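Local coordinates for protein lectin-related NK cell receptor LY49L1 (Mus musculus, PDB 3G8K) that is a natural killer cell receptor of the Ly49 family that probably recognises MHC class I molecules through its C-type lectin-like domain, the part present here, at residues Leu102-Lys105 with Thr106-Asp109. The protein carries 1 engineered substitution. Numbering follows the deposited sequence.
Sequences LLSK and TRLD
Ser104 closes a tight turn onto Arg107, its backbone N giving a hydrogen bond of 3.1 Å to Arg107 O, at 164° about the hydrogen. The serine CB lies 4.0 Å from Arg107 O. A chi1 of 64° tucks OG in between its own N and C, bringing the hydroxyl beside the returning arm: Ser104 OG is 3.2 Å from Arg107 O, and Thr106 N donates a weak bond to it (Thr106 N to Ser104 OG, 3.5 Å). Thr106 CG2 lies beside OG, and a water sits between OG and Arg107 NH2, its bond to the guanidinium weak. A short side chain with a hydroxyl suits this spot, close to a backbone N-H and a carbonyl. Strands 100-104 and 108-111 form a beta hairpin in the C-type lectin-like fold, strand 100-104 lying beside strand 62-70. Further from the turn, Leu102 and Asp109 make an antiparallel hydrogen-bonded pair: Leu102 N to Asp109 O (3.0 Å) and Asp109 N to Leu102 O (3.1 Å). Leu103 and Leu108, the adjoining non-hydrogen-bonded pair, project from the other face, their CD1 methyls 3.9 Å apart; both also touch Leu51 of helix 48-57, an apolar setting that suits branched leucines. The Lys105 chain, bent at chi3 and chi4, is long enough for NZ to donate hydrogen bonds to the backbone O atoms of Lys55, Leu56 and Val58, at the end of that helix, where a cationic tip suits the carbonyls.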
ATOM      1  N   LEU A 102      11.301  -9.845 -12.678  1.00 20.38           N
ATOM      2  CA  LEU A 102      10.741  -9.579 -11.385  1.00 23.02           C
ATOM      3  C   LEU A 102      11.075  -8.164 -10.961  1.00 21.48           C
ATOM      4  O   LEU A 102      12.114  -7.645 -11.339  1.00 19.82           O
ATOM      5  CB  LEU A 102      11.429 -10.372 -10.275  1.00 22.53           C
ATOM      6  CG  LEU A 102      11.600 -11.837 -10.355  1.00 25.43           C
ATOM      7  CD1 LEU A 102      12.909 -12.061  -9.627  1.00 24.78           C
ATOM      8  CD2 LEU A 102      10.409 -12.348  -9.506  1.00 29.16           C
ATOM      9  N   LEU A 103      10.172  -7.659 -10.136  1.00 21.58           N
ATOM     10  CA  LEU A 103      10.309  -6.530  -9.229  1.00 23.45           C
ATOM     11  C   LEU A 103      10.740  -6.985  -7.820  1.00 25.82           C
ATOM     12  O   LEU A 103      10.081  -7.853  -7.196  1.00 25.63           O
ATOM     13  CB  LEU A 103       8.917  -5.866  -9.078  1.00 20.42           C
ATOM     14  CG  LEU A 103       8.776  -4.524  -8.289  1.00 23.02           C
ATOM     15  CD1 LEU A 103       9.982  -3.575  -8.591  1.00 24.74           C
ATOM     16  CD2 LEU A 103       7.417  -3.851  -8.582  1.00 23.88           C
ATOM     17  N   SER A 104      11.823  -6.395  -7.315  1.00 28.79           N
ATOM     18  CA  SER A 104      12.106  -6.371  -5.850  1.00 31.33           C
ATOM     19  C   SER A 104      12.199  -4.920  -5.380  1.00 33.10           C
ATOM     20  O   SER A 104      12.258  -3.999  -6.217  1.00 32.66           O
ATOM     21  CB  SER A 104      13.379  -7.169  -5.501  1.00 30.44           C
ATOM     22  OG  SER A 104      14.568  -6.653  -6.048  1.00 33.46           O
ATOM     23  N   LYS A 105      12.202  -4.696  -4.067  1.00 34.37           N
ATOM     24  CA  LYS A 105      12.525  -3.365  -3.520  1.00 35.31           C
ATOM     25  C   LYS A 105      13.800  -2.724  -4.036  1.00 34.39           C
ATOM     26  O   LYS A 105      13.958  -1.479  -4.060  1.00 34.53           O
ATOM     27  CB  LYS A 105      12.609  -3.428  -1.992  1.00 35.91           C
ATOM     28  CG  LYS A 105      11.342  -4.001  -1.364  1.00 38.35           C
ATOM     29  CD  LYS A 105      11.278  -3.572   0.049  1.00 41.43           C
ATOM     30  CE  LYS A 105      11.054  -2.108   0.137  1.00 43.06           C
ATOM     31  NZ  LYS A 105       9.655  -1.735  -0.204  1.00 41.88           N
ATOM     32  N   THR A 106      14.733  -3.550  -4.464  1.00 34.57           N
ATOM     33  CA  THR A 106      16.003  -2.979  -4.848  1.00 33.56           C
ATOM     34  C   THR A 106      16.150  -2.673  -6.374  1.00 34.57           C
ATOM     35  O   THR A 106      16.786  -1.668  -6.729  1.00 32.98           O
ATOM     36  CB  THR A 106      17.208  -3.686  -4.093  1.00 33.99           C
ATOM     37  OG1 THR A 106      18.373  -3.746  -4.906  1.00 35.52           O
ATOM     38  CG2 THR A 106      16.871  -5.129  -3.649  1.00 31.71           C
ATOM     39  N   ARG A 107      15.550  -3.503  -7.247  1.00 33.30           N
ATOM     40  CA  ARG A 107      15.800  -3.437  -8.681  1.00 33.51           C
ATOM     41  C   ARG A 107      14.874  -4.366  -9.439  1.00 31.85           C
ATOM     42  O   ARG A 107      14.217  -5.200  -8.850  1.00 32.79           O
ATOM     43  CB  ARG A 107      17.277  -3.781  -9.028  1.00 33.55           C
ATOM     44  CG  ARG A 107      17.802  -5.156  -8.546  1.00 36.89           C
ATOM     45  CD  ARG A 107      19.380  -5.180  -8.451  1.00 38.20           C
ATOM     46  NE  ARG A 107      19.935  -6.522  -8.400  1.00 48.18           N
ATOM     47  CZ  ARG A 107      19.654  -7.462  -7.474  1.00 52.30           C
ATOM     48  NH1 ARG A 107      20.243  -8.652  -7.547  1.00 53.11           N
ATOM     49  NH2 ARG A 107      18.795  -7.245  -6.481  1.00 52.14           N
ATOM     50  N   LEU A 108      14.837  -4.172 -10.758  1.00 30.57           N
ATOM     51  CA  LEU A 108      14.344  -5.125 -11.719  1.00 27.69           C
ATOM     52  C   LEU A 108      15.475  -6.158 -11.900  1.00 28.18           C
ATOM     53  O   LEU A 108      16.649  -5.786 -12.007  1.00 28.25           O
ATOM     54  CB  LEU A 108      14.033  -4.378 -13.012  1.00 26.64           C
ATOM     55  CG  LEU A 108      12.567  -4.005 -13.331  1.00 27.14           C
ATOM     56  CD1 LEU A 108      11.656  -3.658 -12.106  1.00 17.17           C
ATOM     57  CD2 LEU A 108      12.387  -2.977 -14.487  1.00 26.44           C
ATOM     58  N   ASP A 109      15.127  -7.448 -11.919  1.00 26.70           N
ATOM     59  CA  ASP A 109      16.088  -8.483 -12.234  1.00 26.26           C
ATOM     60  C   ASP A 109      15.450  -9.517 -13.136  1.00 25.99           C
ATOM     61  O   ASP A 109      14.238  -9.664 -13.140  1.00 25.83           O
ATOM     62  CB  ASP A 109      16.600  -9.097 -10.931  1.00 27.18           C
ATOM     63  CG  ASP A 109      17.967  -9.753 -11.102  1.00 27.31           C
ATOM     64  OD1 ASP A 109      18.384 -10.401 -10.135  1.00 25.11           O
ATOM     65  OD2 ASP A 109      18.603  -9.590 -12.204  1.00 25.09           O
TER
HETATM   66  O   HOH W   1      17.014  -8.780  -5.612  1.00 40.72           O